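Local atomic coordinates of antifreeze protein (Leucosporidium, PDB entry 3UYU), a protein that binds to the surface of ice crystals and inhibits their growth, conferring freeze tolerance with low thermal hysteresis activity. Residues F14-K19 with G32-S37; S23-S28 with A214-T219; T45-T50 with P61-M66; D176-K181 with T196-S201. The protein carries 2 engineered substitutions. One frame throughout, in Å; residues are numbered along the deposited sequence.

Interaction 1. Residues F14-K19 with G32-S37; sequences FAILAK and GDIGVS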
loop_
_atom_site.group_PDB
_atom_site.type_symbol
_atom_site.label_atom_id
_atom_site.label_comp_id
_atom_site.label_asym_id
_atom_site.label_seq_id
_atom_site.Cartn_x
_atom_site.Cartn_y
_atom_site.Cartn_z
ATOM N N PHE A 14 -6.838 9.423 -3.317
ATOM C CA PHE A 14 -7.805 9.547 -4.450
ATOM C C PHE A 14 -9.132 10.127 -3.982
ATOM O O PHE A 14 -9.755 9.672 -2.994
ATOM C CB PHE A 14 -8.072 8.157 -5.131
ATOM C CG PHE A 14 -6.917 7.636 -5.933
ATOM C CD1 PHE A 14 -5.831 6.978 -5.299
ATOM C CD2 PHE A 14 -6.862 7.854 -7.322
ATOM C CE1 PHE A 14 -4.738 6.567 -6.037
ATOM C CE2 PHE A 14 -5.788 7.435 -8.057
ATOM C CZ PHE A 14 -4.664 6.796 -7.383
ATOM N N ALA A 15 -9.611 11.052 -4.818
ATOM C CA ALA A 15 -11.028 11.412 -4.709
ATOM C C ALA A 15 -12.013 10.381 -5.213
ATOM O O ALA A 15 -13.054 10.182 -4.620
ATOM C CB ALA A 15 -11.253 12.757 -5.440
ATOM N N ILE A 16 -11.662 9.750 -6.337
ATOM C CA ILE A 16 -12.485 8.706 -6.926
ATOM C C ILE A 16 -11.517 7.613 -7.424
ATOM O O ILE A 16 -10.520 7.937 -8.091
ATOM C CB ILE A 16 -13.276 9.258 -8.155
ATOM C CG1 ILE A 16 -14.171 10.423 -7.743
ATOM C CG2 ILE A 16 -14.198 8.174 -8.686
ATOM C CD1 ILE A 16 -14.935 11.022 -8.936
ATOM N N LEU A 17 -11.795 6.377 -7.043
ATOM C CA LEU A 17 -11.042 5.225 -7.528
ATOM C C LEU A 17 -12.021 4.149 -7.907
ATOM O O LEU A 17 -12.909 3.866 -7.153
ATOM C CB LEU A 17 -10.085 4.713 -6.424
ATOM C CG LEU A 17 -9.107 3.585 -6.838
ATOM C CD1 LEU A 17 -8.044 4.092 -7.812
ATOM C CD2 LEU A 17 -8.409 3.100 -5.569
ATOM N N ALA A 18 -11.868 3.579 -9.113
ATOM C CA ALA A 18 -12.822 2.593 -9.593
ATOM C C ALA A 18 -12.112 1.507 -10.357
ATOM O O ALA A 18 -11.086 1.732 -10.919
ATOM C CB ALA A 18 -13.953 3.241 -10.486
ATOM N N LYS A 19 -12.727 0.351 -10.395
ATOM C CA LYS A 19 -12.076 -0.780 -11.118
ATOM C C LYS A 19 -12.468 -0.867 -12.571
ATOM O O LYS A 19 -11.687 -1.372 -13.393
ATOM C CB LYS A 19 -12.411 -2.093 -10.396
ATOM C CG LYS A 19 -11.663 -2.228 -9.024
ATOM C CD LYS A 19 -11.823 -3.611 -8.412
ATOM C CE LYS A 19 -10.901 -4.545 -9.123
ATOM N NZ LYS A 19 -11.062 -5.856 -8.331
ATOM N N GLY A 32 -9.063 16.574 -6.204
ATOM C CA GLY A 32 -8.265 15.347 -5.850
ATOM C C GLY A 32 -8.114 14.497 -7.073
ATOM O O GLY A 32 -8.828 14.668 -8.077
ATOM N N ASP A 33 -7.199 13.527 -6.947
ATOM C CA ASP A 33 -6.908 12.642 -8.105
ATOM C C ASP A 33 -8.016 11.649 -8.339
ATOM O O ASP A 33 -8.769 11.234 -7.434
ATOM C CB ASP A 33 -5.600 11.875 -7.834
ATOM C CG ASP A 33 -4.407 12.782 -7.727
ATOM O OD1 ASP A 33 -4.421 13.983 -8.104
ATOM O OD2 ASP A 33 -3.315 12.284 -7.200
ATOM N N ILE A 34 -8.068 11.147 -9.576
ATOM C CA ILE A 34 -8.935 10.055 -9.891
ATOM C C ILE A 34 -8.159 8.913 -10.635
ATOM O O ILE A 34 -7.113 9.181 -11.290
ATOM C CB ILE A 34 -10.218 10.464 -10.716
ATOM C CG1 ILE A 34 -9.834 10.894 -12.134
ATOM C CG2 ILE A 34 -11.021 11.613 -9.979
ATOM C CD1 ILE A 34 -11.096 11.153 -13.089
ATOM N N GLY A 35 -8.682 7.706 -10.450
ATOM C CA GLY A 35 -8.020 6.509 -11.013
ATOM C C GLY A 35 -8.865 5.343 -11.311
ATOM O O GLY A 35 -9.878 5.132 -10.693
ATOM N N VAL A 36 -8.448 4.596 -12.374
ATOM C CA VAL A 36 -9.052 3.318 -12.700
ATOM C C VAL A 36 -8.013 2.237 -12.891
ATOM O O VAL A 36 -6.965 2.528 -13.493
ATOM C CB VAL A 36 -9.996 3.348 -13.944
ATOM C CG1 VAL A 36 -11.160 4.356 -13.714
ATOM C CG2 VAL A 36 -9.267 3.691 -15.169
ATOM N N SER A 37 -8.317 1.083 -12.298
ATOM C CA SER A 37 -7.478 -0.143 -12.465
ATOM C C SER A 37 -8.357 -1.322 -12.027
ATOM O O SER A 37 -8.957 -1.312 -10.959
ATOM C CB SER A 37 -6.203 -0.042 -11.619
ATOM O OG SER A 37 -5.529 -1.321 -11.695
#
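F14 brings the CD2-CE2 side of its ring to the backbone of I34 and G35, with CD2 3.6 Å from G35 N and the ring edge at I34 CA. Its CG stands anti to the carbonyl carbon (chi1 -71°), which turns the ring toward the neighbouring strand. L17 CD1 covers one ring face, 3.9 Å above the plane, and also touches G35 O. A CB at G35 would clash with F14 CE2, so the absence of a side chain here allows the ring to lie close. An alanine in place of F14 would probably open a gap beside G35 and leave L17 CD1 without the ring face it packs on. On the other face of the pair, I16 and I34 lie side by side, CB of I16 3.7 Å from CG2 of I34. The two strands run parallel and are joined by bonds from G35 N to I16 O, A18 N to G35 O and S37 N to A18 O; before them, A15 N bonds to D33 O (2.8 Å). Farther out, helix 76-96 packs on F14, L17 and S37 and supplies E88 for a salt bridge to K19, while V213 and L215 of strand 212-216 meet I16 from the opposite face.

Interaction 2. Residues S23-S28 with A214-T219; sequences SSVPDS and ALQKAT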
loop_
_atom_site.group_PDB
_atom_site.type_symbol
_atom_site.label_atom_id
_atom_site.label_comp_id
_atom_site.label_asym_id
_atom_site.label_seq_id
_atom_site.Cartn_x
_atom_site.Cartn_y
_atom_site.Cartn_z
ATOM N N SER A 23 -17.375 7.801 -15.441
ATOM C CA SER A 23 -17.929 8.641 -16.528
ATOM C C SER A 23 -18.376 9.983 -15.953
ATOM O O SER A 23 -18.657 10.037 -14.747
ATOM C CB SER A 23 -19.182 7.983 -17.130
ATOM O OG SER A 23 -20.182 7.679 -16.159
ATOM N N SER A 24 -18.428 11.024 -16.780
ATOM C CA SER A 24 -18.972 12.283 -16.318
ATOM C C SER A 24 -19.882 12.834 -17.412
ATOM O O SER A 24 -19.464 12.916 -18.608
ATOM C CB SER A 24 -17.817 13.260 -16.120
ATOM O OG SER A 24 -18.351 14.554 -15.730
ATOM N N VAL A 25 -21.088 13.223 -16.990
ATOM C CA VAL A 25 -21.793 14.224 -17.791
ATOM C C VAL A 25 -21.302 15.672 -17.380
ATOM O O VAL A 25 -21.474 16.067 -16.222
ATOM C CB VAL A 25 -23.318 14.002 -17.889
ATOM C CG1 VAL A 25 -23.898 12.639 -17.509
ATOM C CG2 VAL A 25 -24.121 15.210 -18.226
ATOM N N PRO A 26 -20.651 16.415 -18.275
ATOM C CA PRO A 26 -19.950 17.668 -17.840
ATOM C C PRO A 26 -20.939 18.811 -17.564
ATOM O O PRO A 26 -22.040 18.804 -18.154
ATOM C CB PRO A 26 -18.996 18.038 -19.006
ATOM C CG PRO A 26 -19.450 17.078 -20.157
ATOM C CD PRO A 26 -20.437 16.074 -19.708
ATOM N N ASP A 27 -20.574 19.750 -16.684
ATOM C CA ASP A 27 -19.260 19.800 -15.988
ATOM C C ASP A 27 -19.351 19.266 -14.562
ATOM O O ASP A 27 -20.072 19.782 -13.722
ATOM C CB ASP A 27 -18.783 21.229 -15.884
ATOM C CG ASP A 27 -18.325 21.804 -17.216
ATOM O OD1 ASP A 27 -18.515 23.045 -17.392
ATOM O OD2 ASP A 27 -17.772 21.049 -18.070
ATOM N N SER A 28 -18.589 18.204 -14.296
ATOM C CA SER A 28 -18.291 17.816 -12.933
ATOM C C SER A 28 -17.097 18.647 -12.429
ATOM O O SER A 28 -16.348 19.317 -13.155
ATOM C CB SER A 28 -17.961 16.340 -12.884
ATOM O OG SER A 28 -19.127 15.591 -13.197
ATOM N N ALA A 214 -20.420 6.804 -11.912
ATOM C CA ALA A 214 -20.961 7.744 -12.856
ATOM C C ALA A 214 -21.243 9.095 -12.182
ATOM O O ALA A 214 -21.952 9.139 -11.141
ATOM C CB ALA A 214 -22.243 7.176 -13.468
ATOM N N LEU A 215 -20.685 10.153 -12.761
ATOM C CA LEU A 215 -20.861 11.529 -12.241
ATOM C C LEU A 215 -21.818 12.251 -13.204
ATOM O O LEU A 215 -21.622 12.190 -14.418
ATOM C CB LEU A 215 -19.567 12.268 -12.254
ATOM C CG LEU A 215 -18.524 11.527 -11.389
ATOM C CD1 LEU A 215 -17.316 12.316 -11.584
ATOM C CD2 LEU A 215 -18.930 11.335 -9.867
ATOM N N GLN A 216 -22.797 12.950 -12.657
ATOM C CA GLN A 216 -23.710 13.804 -13.475
ATOM C C GLN A 216 -23.573 15.255 -12.952
ATOM O O GLN A 216 -24.175 15.615 -11.911
ATOM C CB GLN A 216 -25.124 13.266 -13.327
ATOM C CG GLN A 216 -25.381 11.926 -13.935
ATOM C CD GLN A 216 -26.753 11.331 -13.616
ATOM O OE1 GLN A 216 -27.664 11.981 -13.035
ATOM N NE2 GLN A 216 -26.924 10.053 -13.981
ATOM N N LYS A 217 -22.737 16.045 -13.614
ATOM C CA LYS A 217 -22.510 17.462 -13.211
ATOM C C LYS A 217 -22.258 17.509 -11.690
ATOM O O LYS A 217 -22.874 18.278 -10.911
ATOM C CB LYS A 217 -23.733 18.348 -13.577
ATOM C CG LYS A 217 -23.956 18.355 -15.030
ATOM C CD LYS A 217 -24.972 19.436 -15.434
ATOM C CE LYS A 217 -25.334 19.351 -16.895
ATOM N NZ LYS A 217 -24.335 20.148 -17.593
ATOM N N ALA A 218 -21.320 16.670 -11.234
ATOM C CA ALA A 218 -21.249 16.382 -9.776
ATOM C C ALA A 218 -19.941 16.899 -9.203
ATOM O O ALA A 218 -18.919 17.014 -9.918
ATOM C CB ALA A 218 -21.342 14.905 -9.513
ATOM N N THR A 219 -19.968 17.223 -7.911
ATOM C CA THR A 219 -18.816 17.754 -7.208
ATOM C C THR A 219 -18.338 16.732 -6.180
ATOM O O THR A 219 -19.163 16.157 -5.452
ATOM C CB THR A 219 -19.269 19.002 -6.483
ATOM O OG1 THR A 219 -19.538 20.009 -7.504
ATOM C CG2 THR A 219 -18.257 19.496 -5.498
HETATM O O HOH W 1 -22.007 9.934 -16.146
HETATM O O HOH W 2 -22.320 22.029 -16.154
#
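S23 OG sits between its own backbone N and carbonyl carbon (chi1 55°), which brings it to 3.4 Å from A214 CB. S28 turns its OG anti to the carbonyl carbon, beside the backbone N, and there it meets both L215 CB and A218 N. The lysine chain of K217 is extended until a bend at chi4 (-87°) turns NZ onto a lone pair of P26 O, 2.7 Å away. The bond from A218 N to S28 OG is 3.1 Å long and nearly straight (172°). S28 OG is held a second time by S24 OG at 2.8 Å, so this buried hydroxyl links S24 of the strand to the backbone of A218 in the loop after strand 212-216. Between the strands, L215 N bonds to S23 O, V25 N to L215 O and K217 N to V25 O in parallel register. One water joins S23 OG (2.9 Å) to L215 O; another accepts from D27 N and K217 NZ beside the cis peptide that precedes D27. V25 CG1 touches Q216 CG (3.9 Å) on the same face as S23 and A214, whereas L215 faces the interior and packs on I30 and L197. Strands 21-25 and 212-216 are adjacent, although far apart in sequence, in a parallel sheet of the right-handed beta-helix, and the face with S23 and A214 is probably the ice-binding surface, A214 being an inferred ice-binding site.

Interaction 3. Residues T45-T50 with P61-M66; sequences TGFGLT and PQVTGM. Engineered in segment 61-66: M66 (natural residue Leu).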
loop_
_atom_site.group_PDB
_atom_site.type_symbol
_atom_site.label_atom_id
_atom_site.label_comp_id
_atom_site.label_asym_id
_atom_site.label_seq_id
_atom_site.Cartn_x
_atom_site.Cartn_y
_atom_site.Cartn_z
ATOM N N THR A 45 -14.540 8.406 -19.200
ATOM C CA THR A 45 -15.304 9.009 -20.309
ATOM C C THR A 45 -15.903 10.330 -19.835
ATOM O O THR A 45 -16.339 10.445 -18.669
ATOM C CB THR A 45 -16.458 8.077 -20.856
ATOM O OG1 THR A 45 -17.391 7.722 -19.837
ATOM C CG2 THR A 45 -15.873 6.768 -21.471
ATOM N N GLY A 46 -15.955 11.287 -20.768
ATOM C CA GLY A 46 -16.602 12.579 -20.576
ATOM C C GLY A 46 -15.717 13.612 -19.954
ATOM O O GLY A 46 -16.192 14.718 -19.621
ATOM N N PHE A 47 -14.408 13.324 -19.847
ATOM C CA PHE A 47 -13.451 14.225 -19.213
ATOM C C PHE A 47 -12.610 15.063 -20.138
ATOM O O PHE A 47 -11.919 15.991 -19.716
ATOM C CB PHE A 47 -12.501 13.457 -18.184
ATOM C CG PHE A 47 -13.187 13.030 -16.911
ATOM C CD1 PHE A 47 -13.167 13.847 -15.808
ATOM C CD2 PHE A 47 -13.840 11.806 -16.823
ATOM C CE1 PHE A 47 -13.769 13.419 -14.620
ATOM C CE2 PHE A 47 -14.452 11.346 -15.683
ATOM C CZ PHE A 47 -14.434 12.208 -14.534
ATOM N N GLY A 48 -12.584 14.741 -21.441
ATOM C CA GLY A 48 -11.627 15.461 -22.281
ATOM C C GLY A 48 -10.171 15.384 -21.865
ATOM O O GLY A 48 -9.504 16.420 -21.744
ATOM N N LEU A 49 -9.697 14.141 -21.594
ATOM C CA LEU A 49 -8.332 13.893 -21.137
ATOM C C LEU A 49 -7.274 14.358 -22.109
ATOM O O LEU A 49 -7.427 14.161 -23.320
ATOM C CB LEU A 49 -8.120 12.384 -20.923
ATOM C CG LEU A 49 -9.076 11.739 -19.932
ATOM C CD1 LEU A 49 -8.781 10.242 -19.830
ATOM C CD2 LEU A 49 -8.870 12.443 -18.576
ATOM N N THR A 50 -6.247 15.017 -21.591
ATOM C CA THR A 50 -5.015 15.348 -22.301
ATOM C C THR A 50 -3.870 14.619 -21.555
ATOM O O THR A 50 -3.677 14.777 -20.343
ATOM C CB THR A 50 -4.743 16.920 -22.303
ATOM O OG1 THR A 50 -5.783 17.606 -23.015
ATOM C CG2 THR A 50 -3.402 17.253 -22.962
ATOM N N PRO A 61 -10.120 19.655 -17.404
ATOM C CA PRO A 61 -10.570 20.872 -16.745
ATOM C C PRO A 61 -11.488 20.552 -15.566
ATOM O O PRO A 61 -11.580 21.404 -14.656
ATOM C CB PRO A 61 -11.336 21.626 -17.862
ATOM C CG PRO A 61 -10.672 21.128 -19.146
ATOM C CD PRO A 61 -10.444 19.641 -18.850
ATOM N N GLN A 62 -12.126 19.369 -15.543
ATOM C CA GLN A 62 -13.040 18.985 -14.489
ATOM C C GLN A 62 -12.352 18.409 -13.263
ATOM O O GLN A 62 -13.052 18.155 -12.333
ATOM C CB GLN A 62 -14.040 17.970 -14.987
ATOM C CG GLN A 62 -14.963 18.543 -16.146
ATOM C CD GLN A 62 -15.757 17.431 -16.785
ATOM O OE1 GLN A 62 -15.410 17.000 -17.994
ATOM N NE2 GLN A 62 -16.714 16.891 -16.123
ATOM N N VAL A 63 -11.034 18.184 -13.307
ATOM C CA VAL A 63 -10.348 17.518 -12.157
ATOM C C VAL A 63 -9.235 18.455 -11.767
ATOM O O VAL A 63 -8.377 18.872 -12.561
ATOM C CB VAL A 63 -9.770 16.164 -12.584
ATOM C CG1 VAL A 63 -8.917 15.509 -11.433
ATOM C CG2 VAL A 63 -10.866 15.198 -12.920
ATOM N N THR A 64 -9.220 18.840 -10.476
ATOM C CA THR A 64 -8.098 19.570 -9.931
ATOM C C THR A 64 -7.168 18.532 -9.261
ATOM O O THR A 64 -7.439 18.082 -8.154
ATOM C CB THR A 64 -8.566 20.684 -8.952
ATOM O OG1 THR A 64 -9.358 21.620 -9.702
ATOM C CG2 THR A 64 -7.341 21.429 -8.460
ATOM N N GLY A 65 -6.174 18.097 -10.052
ATOM C CA GLY A 65 -5.324 16.945 -9.661
ATOM C C GLY A 65 -5.002 16.182 -10.913
ATOM O O GLY A 65 -4.960 16.766 -12.014
HETATM N N MSE A 66 -4.673 14.913 -10.734
HETATM C CA MSE A 66 -4.255 14.071 -11.871
HETATM C C MSE A 66 -5.155 12.910 -12.067
HETATM O O MSE A 66 -5.852 12.463 -11.171
HETATM C CB MSE A 66 -2.840 13.519 -11.579
HETATM C CG MSE A 66 -1.739 14.476 -11.799
HETATM SE SE MSE A 66 -1.570 15.749 -10.359
HETATM C CE MSE A 66 0.186 16.439 -10.924
#
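F47 and V63 form the tight part of this contact, where ring atom CE1 comes 3.8 Å from V63 CG2 and CD1 is almost as near. The ring is brought there by a first torsion that sets CG anti to the carbonyl carbon (chi1 -72°), and V63 turns CG2 anti to its own carbonyl carbon to meet it. Beside V63, CB of Q62 lies 4.3 Å from F47 CD1, and the extended glutamine chain runs on toward the F47 backbone, where its amide end stands by G46 O and F47 CA. An alanine in place of Q62 would probably open a gap beside F47 and leave G46 O without the amide group that now lies next to it. Behind this apolar patch, I34 touches both F47 and V63, and I22 and S24 of strand 21-25 also pack on the F47 side chain. The solvent side, with G46, G48 and P61 exposed, is looser: P61 CD only grazes F47 O, at 4.0 Å, and G48 adds a still more distant approach to the same proline. S60 steadies this margin, its OG being hydrogen-bonded to F47 O and Q62 N. The loop follows strand 44-45, an outermost strand of the parallel sheet that carries the inferred ice-binding residue T45, and through F47 it packs into the hydrophobic interior at this end of the right-handed beta-helix.

Interaction 4. Residues D176-K181 with T196-S201; sequences DVTVGK and TLQTGS
V179 and L197 supply the apolar part of the contact, side by side and pointing the same way, with V179 CG2 3.3 Å from L197 CD2, tighter than usual for two carbons. V179 CG1, anti to the backbone N (chi1 179°), touches S201 CB. On the other face, T178 CG2 lies 3.5 Å from Q198 CD, the methyl group meeting the amide carbon where the two side chains cross at a slant. The aliphatic part of Q198 also carries K181, whose CG approaches Q198 CB at 3.8 Å, while the bent lysine chain runs beside T199.

Backbone hydrogen bonds hold the strands in parallel register. T196 N donates to V177 O, V179 N to T196 O (176° at the hydrogen, nearly along the C=O axis) and Q198 N to V179 O. Such regular pairing of successive coils is the basis of the right-handed beta-helix: strands 177-179 and 195-197 are neighbours in its parallel sheet, T178 and T196 pointing to one face while V179 and L197 point to the other, where L197 packs on L215 and A218.

The turn after the second strand is held by a backbone and a side-chain bond from S201. Q198 to S201 form a type II turn with G200 at the third position, where a positive phi is usual. Q198 O accepts both S201 N (2.9 Å) and S201 OG (2.7 Å), the hydroxyl using a lone pair in the carbonyl plane. Apart from the turn, a water donates to V177 O and is hydrogen-bonded to T196 OG1 at 2.8 Å. The side chain of T196 is about 4 Å from that of A214, an inferred ice-binding site.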
loop_
_atom_site.group_PDB
_atom_site.type_symbol
_atom_site.label_atom_id
_atom_site.label_comp_id
_atom_site.label_asym_id
_atom_site.label_seq_id
_atom_site.Cartn_x
_atom_site.Cartn_y
_atom_site.Cartn_z
ATOM N N ASP A 176 -25.826 -1.189 -5.428
ATOM C CA ASP A 176 -25.624 0.155 -6.016
ATOM C C ASP A 176 -25.933 1.316 -5.076
ATOM O O ASP A 176 -26.840 1.256 -4.264
ATOM C CB ASP A 176 -26.466 0.377 -7.289
ATOM C CG ASP A 176 -26.142 -0.596 -8.428
ATOM O OD1 ASP A 176 -25.077 -1.261 -8.416
ATOM O OD2 ASP A 176 -26.973 -0.686 -9.373
ATOM N N VAL A 177 -25.155 2.371 -5.258
ATOM C CA VAL A 177 -25.328 3.621 -4.496
ATOM C C VAL A 177 -25.877 4.694 -5.428
ATOM O O VAL A 177 -25.308 4.908 -6.484
ATOM C CB VAL A 177 -24.001 4.105 -3.878
ATOM C CG1 VAL A 177 -24.243 5.534 -3.162
ATOM C CG2 VAL A 177 -23.401 3.100 -2.821
ATOM N N THR A 178 -26.979 5.352 -5.060
ATOM C CA THR A 178 -27.455 6.482 -5.837
ATOM C C THR A 178 -27.563 7.719 -4.954
ATOM O O THR A 178 -28.353 7.743 -4.024
ATOM C CB THR A 178 -28.882 6.214 -6.369
ATOM O OG1 THR A 178 -28.841 5.048 -7.198
ATOM C CG2 THR A 178 -29.369 7.412 -7.214
ATOM N N VAL A 179 -26.791 8.746 -5.285
ATOM C CA VAL A 179 -26.886 10.017 -4.535
ATOM C C VAL A 179 -27.807 10.885 -5.399
ATOM O O VAL A 179 -27.494 11.186 -6.546
ATOM C CB VAL A 179 -25.485 10.672 -4.361
ATOM C CG1 VAL A 179 -25.561 11.991 -3.610
ATOM C CG2 VAL A 179 -24.535 9.730 -3.638
ATOM N N GLY A 180 -28.953 11.268 -4.845
ATOM C CA GLY A 180 -29.903 11.990 -5.693
ATOM C C GLY A 180 -29.507 13.327 -6.251
ATOM O O GLY A 180 -28.579 13.988 -5.785
ATOM N N LYS A 181 -30.263 13.819 -7.250
ATOM C CA LYS A 181 -29.984 15.147 -7.788
ATOM C C LYS A 181 -29.892 16.281 -6.718
ATOM O O LYS A 181 -30.793 16.435 -5.849
ATOM C CB LYS A 181 -31.087 15.535 -8.807
ATOM C CG LYS A 181 -31.216 14.507 -9.925
ATOM C CD LYS A 181 -32.597 14.639 -10.642
ATOM C CE LYS A 181 -32.649 15.784 -11.589
ATOM N NZ LYS A 181 -32.647 15.317 -13.048
ATOM N N THR A 196 -23.583 6.226 -8.555
ATOM C CA THR A 196 -23.997 7.345 -9.419
ATOM C C THR A 196 -24.205 8.576 -8.569
ATOM O O THR A 196 -24.977 8.490 -7.609
ATOM C CB THR A 196 -25.349 7.016 -10.055
ATOM O OG1 THR A 196 -25.188 5.794 -10.810
ATOM C CG2 THR A 196 -25.815 8.130 -11.038
ATOM N N LEU A 197 -23.529 9.645 -8.951
ATOM C CA LEU A 197 -23.775 10.925 -8.303
ATOM C C LEU A 197 -24.649 11.692 -9.294
ATOM O O LEU A 197 -24.142 12.126 -10.326
ATOM C CB LEU A 197 -22.491 11.701 -7.951
ATOM C CG LEU A 197 -21.538 11.049 -6.909
ATOM C CD1 LEU A 197 -20.611 12.215 -6.451
ATOM C CD2 LEU A 197 -22.039 10.160 -5.817
ATOM N N GLN A 198 -25.932 11.791 -8.979
ATOM C CA GLN A 198 -26.872 12.401 -9.935
ATOM C C GLN A 198 -26.706 13.926 -10.037
ATOM O O GLN A 198 -26.112 14.604 -9.190
ATOM C CB GLN A 198 -28.334 11.972 -9.670
ATOM C CG GLN A 198 -28.606 10.394 -9.746
ATOM C CD GLN A 198 -30.041 9.978 -9.518
ATOM O OE1 GLN A 198 -30.755 10.530 -8.696
ATOM N NE2 GLN A 198 -30.469 8.954 -10.225
ATOM N N THR A 199 -27.318 14.451 -11.095
ATOM C CA THR A 199 -27.125 15.836 -11.499
ATOM C C THR A 199 -27.084 16.860 -10.378
ATOM O O THR A 199 -28.033 17.007 -9.564
ATOM C CB THR A 199 -27.948 16.249 -12.768
ATOM O OG1 THR A 199 -28.269 17.632 -12.840
ATOM C CG2 THR A 199 -28.836 15.187 -13.275
ATOM N N GLY A 200 -25.902 17.481 -10.331
ATOM C CA GLY A 200 -25.579 18.616 -9.401
ATOM C C GLY A 200 -25.472 18.215 -7.922
ATOM O O GLY A 200 -25.512 19.086 -7.026
ATOM N N SER A 201 -25.324 16.918 -7.628
ATOM C CA SER A 201 -24.970 16.487 -6.264
ATOM C C SER A 201 -23.519 16.794 -5.935
ATOM O O SER A 201 -22.745 17.125 -6.800
ATOM C CB SER A 201 -25.235 15.004 -6.119
ATOM O OG SER A 201 -24.436 14.300 -7.070
HETATM O O HOH W 3 -25.745 3.598 -9.126
#

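Along the chain, interaction 1 alternates with interaction 2, whose second segment lies near the end of the fold; interactions 3 and 4 both fall between the halves of interaction 2. Strands 177-179, 195-197, 212-216 and 21-25 belong to one parallel sheet, so interactions 2 and 4, centres about 10 Å apart, are consecutive parts of it. Interaction 1 lies on another side of the beta-helix, under helix 76-96, and meets interaction 2 through I16 and L215 in the interior. The centre of interaction 3 is about 11 Å from that of interaction 2 and about 12 Å from that of interaction 1, with probable hydrogen bonds to both, but about 19 Å from that of interaction 4. Together they link the probable ice-binding sheet to the helix-covered side.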